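Local coordinates for protein Xaa-Pro aminopeptidase (Thermococcus sibiricus MM 739, PDB 4RGZ) that probably acts as a zinc-dependent prolidase or aminopeptidase of the M24B family, cleaving peptide bonds that precede proline, at residues D221-D226 with V242-P247. Residues are numbered along the deposited sequence; the frame is centred on the assembly and turned at random.
Sequences DVVIFD and VVVGPP. With ZN (zinc ion), chain E.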
ATOM      1  N   ASP A 221      27.075  15.867  -7.865  1.00 49.11           N
ATOM      2  CA  ASP A 221      25.951  15.448  -7.014  1.00 45.80           C
ATOM      3  C   ASP A 221      26.312  14.323  -6.085  1.00 42.69           C
ATOM      4  O   ASP A 221      26.834  13.302  -6.544  1.00 43.48           O
ATOM      5  CB  ASP A 221      24.854  14.855  -7.889  1.00 47.40           C
ATOM      6  CG  ASP A 221      23.863  15.873  -8.368  1.00 51.52           C
ATOM      7  OD1 ASP A 221      23.749  16.933  -7.706  1.00 52.51           O
ATOM      8  OD2 ASP A 221      23.192  15.592  -9.407  1.00 54.27           O
ATOM      9  N   VAL A 222      26.001  14.453  -4.800  1.00 39.73           N
ATOM     10  CA  VAL A 222      25.919  13.259  -3.993  1.00 36.11           C
ATOM     11  C   VAL A 222      24.499  12.691  -4.064  1.00 35.88           C
ATOM     12  O   VAL A 222      23.513  13.423  -4.089  1.00 36.89           O
ATOM     13  CB  VAL A 222      26.470  13.390  -2.571  1.00 35.00           C
ATOM     14  CG1 VAL A 222      26.926  14.785  -2.264  1.00 37.17           C
ATOM     15  CG2 VAL A 222      25.519  12.838  -1.527  1.00 31.76           C
ATOM     16  N   VAL A 223      24.419  11.371  -4.168  1.00 34.43           N
ATOM     17  CA  VAL A 223      23.176  10.683  -4.408  1.00 32.76           C
ATOM     18  C   VAL A 223      23.016   9.566  -3.400  1.00 29.84           C
ATOM     19  O   VAL A 223      23.859   8.662  -3.310  1.00 29.50           O
ATOM     20  CB  VAL A 223      23.123  10.086  -5.825  1.00 34.44           C
ATOM     21  CG1 VAL A 223      21.728   9.546  -6.122  1.00 33.75           C
ATOM     22  CG2 VAL A 223      23.513  11.126  -6.857  1.00 36.52           C
ATOM     23  N   ILE A 224      21.954   9.701  -2.623  1.00 27.57           N
ATOM     24  CA  ILE A 224      21.521   8.745  -1.649  1.00 26.42           C
ATOM     25  C   ILE A 224      20.520   7.827  -2.312  1.00 27.73           C
ATOM     26  O   ILE A 224      19.629   8.290  -3.049  1.00 29.58           O
ATOM     27  CB  ILE A 224      20.785   9.465  -0.527  1.00 25.71           C
ATOM     28  CG1 ILE A 224      21.693  10.514   0.096  1.00 26.72           C
ATOM     29  CG2 ILE A 224      20.208   8.485   0.504  1.00 24.50           C
ATOM     30  CD1 ILE A 224      21.069  11.169   1.323  1.00 27.74           C
ATOM     31  N   PHE A 225      20.668   6.527  -2.084  1.00 27.21           N
ATOM     32  CA  PHE A 225      19.655   5.564  -2.544  1.00 27.47           C
ATOM     33  C   PHE A 225      19.285   4.500  -1.492  1.00 25.76           C
ATOM     34  O   PHE A 225      20.147   3.916  -0.834  1.00 26.17           O
ATOM     35  CB  PHE A 225      19.958   5.008  -3.937  1.00 28.32           C
ATOM     36  CG  PHE A 225      21.324   4.440  -4.100  1.00 30.99           C
ATOM     37  CD1 PHE A 225      22.455   5.256  -4.060  1.00 32.31           C
ATOM     38  CD2 PHE A 225      21.492   3.065  -4.341  1.00 33.12           C
ATOM     39  CE1 PHE A 225      23.723   4.709  -4.241  1.00 35.06           C
ATOM     40  CE2 PHE A 225      22.761   2.501  -4.518  1.00 33.47           C
ATOM     41  CZ  PHE A 225      23.872   3.322  -4.484  1.00 36.00           C
ATOM     42  N   ASP A 226      17.982   4.320  -1.312  1.00 25.42           N
ATOM     43  CA  ASP A 226      17.427   3.673  -0.128  1.00 24.85           C
ATOM     44  C   ASP A 226      16.284   2.815  -0.663  1.00 25.29           C
ATOM     45  O   ASP A 226      15.380   3.319  -1.340  1.00 25.34           O
ATOM     46  CB  ASP A 226      16.945   4.761   0.841  1.00 25.41           C
ATOM     47  CG  ASP A 226      16.461   4.234   2.193  1.00 26.16           C
ATOM     48  OD1 ASP A 226      16.368   3.002   2.401  1.00 26.74           O
ATOM     49  OD2 ASP A 226      16.178   5.089   3.091  1.00 26.05           O
ATOM     50  N   VAL A 242      26.638   7.740  -2.775  1.00 34.38           N
ATOM     51  CA  VAL A 242      27.696   7.795  -3.773  1.00 37.06           C
ATOM     52  C   VAL A 242      27.822   9.220  -4.320  1.00 39.20           C
ATOM     53  O   VAL A 242      26.883  10.001  -4.199  1.00 38.80           O
ATOM     54  CB  VAL A 242      27.445   6.796  -4.942  1.00 37.70           C
ATOM     55  CG1 VAL A 242      27.382   5.356  -4.433  1.00 36.21           C
ATOM     56  CG2 VAL A 242      26.199   7.159  -5.770  1.00 36.32           C
ATOM     57  N   VAL A 243      28.975   9.543  -4.915  1.00 41.66           N
ATOM     58  CA  VAL A 243      29.230  10.837  -5.555  1.00 42.50           C
ATOM     59  C   VAL A 243      29.493  10.691  -7.030  1.00 43.78           C
ATOM     60  O   VAL A 243      30.286   9.856  -7.435  1.00 44.93           O
ATOM     61  CB  VAL A 243      30.447  11.550  -4.967  1.00 45.41           C
ATOM     62  CG1 VAL A 243      30.029  12.311  -3.733  1.00 46.97           C
ATOM     63  CG2 VAL A 243      31.584  10.586  -4.637  1.00 45.53           C
ATOM     64  N   VAL A 244      28.806  11.499  -7.832  1.00 43.61           N
ATOM     65  CA  VAL A 244      29.134  11.630  -9.250  1.00 45.17           C
ATOM     66  C   VAL A 244      30.206  12.708  -9.293  1.00 47.86           C
ATOM     67  O   VAL A 244      30.069  13.739  -8.619  1.00 47.97           O
ATOM     68  CB  VAL A 244      27.915  12.038 -10.100  1.00 44.40           C
ATOM     69  CG1 VAL A 244      28.079  11.569 -11.519  1.00 45.83           C
ATOM     70  CG2 VAL A 244      26.652  11.422  -9.543  1.00 42.02           C
ATOM     71  N   GLY A 245      31.276  12.457 -10.044  1.00 50.16           N
ATOM     72  CA  GLY A 245      32.465  13.318 -10.042  1.00 53.52           C
ATOM     73  C   GLY A 245      33.272  13.158  -8.766  1.00 53.00           C
ATOM     74  O   GLY A 245      32.782  12.564  -7.811  1.00 50.55           O
ATOM     75  N   PRO A 246      34.521  13.666  -8.726  1.00 56.55           N
ATOM     76  CA  PRO A 246      35.221  13.596  -7.452  1.00 56.28           C
ATOM     77  C   PRO A 246      34.490  14.427  -6.406  1.00 54.51           C
ATOM     78  O   PRO A 246      33.720  15.317  -6.781  1.00 55.19           O
ATOM     79  CB  PRO A 246      36.578  14.204  -7.769  1.00 60.49           C
ATOM     80  CG  PRO A 246      36.772  13.892  -9.200  1.00 62.99           C
ATOM     81  CD  PRO A 246      35.415  14.153  -9.788  1.00 61.16           C
ATOM     82  N   PRO A 247      34.665  14.090  -5.114  1.00 52.51           N
ATOM     83  CA  PRO A 247      33.976  14.844  -4.070  1.00 50.69           C
ATOM     84  C   PRO A 247      34.756  16.002  -3.487  1.00 54.17           C
ATOM     85  O   PRO A 247      35.993  15.936  -3.343  1.00 56.41           O
ATOM     86  CB  PRO A 247      33.728  13.800  -2.976  1.00 47.28           C
ATOM     87  CG  PRO A 247      34.770  12.775  -3.189  1.00 48.53           C
ATOM     88  CD  PRO A 247      35.100  12.760  -4.651  1.00 50.76           C
TER
HETATM   89 ZN    ZN E 401      16.041   2.551   4.448  1.00 50.00          ZN
HETATM   90  O   HOH W   1      14.949   3.473   5.975  1.00 32.51           O
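Val223 and Val242 form an antiparallel hydrogen-bonded pair, Val223 N donating to Val242 O at 2.8 Å and Val242 N to Val223 O at 3.0 Å, while Val244 N reaches Asp221 O, also at 3.0 Å. Between these bonds lies the non-hydrogen-bonded pair Val222–Val243, where beta-branched residues suit the extended backbone and CG1 of Val243 packs on CB of Val222 at 3.9 Å. The other face of the sheet carries Val223, Val242 and Phe225. Both methyls of Val242 lie against CE1 of the Phe225 ring, CG1 at 3.7 Å in the ring plane at its edge and CG2 at 3.8 Å, the two side chains crossing at about a right angle. With CG between the backbone N and the carbonyl carbon (chi1 53°), the long, flat phenyl swings across to the neighbouring strand. Trimmed to an alanine, Val242 would keep its backbone bonds, but the loss of both methyls is likely to leave the ring edge without its partner and the phenyl freer to shift. CG2 of Val223 touches CG2 of Val244 at 4.1 Å. The Asp221 carboxylate takes a salt bridge from Arg215 and a hydrogen bond from Arg218 N. Asp226 OD1 binds zinc at 2.1 Å, together with Asp237 and Glu344, while OD2 forms a salt bridge with Arg342, so the strand that carries these valines also supplies a zinc ligand midway along its length. Helix 249-268 covers the Val222–Val243 face through Val251, Phe163 of helix 143-164 meets the Phe225 ring, and strands 198-201 and 365-366 extend the sheet.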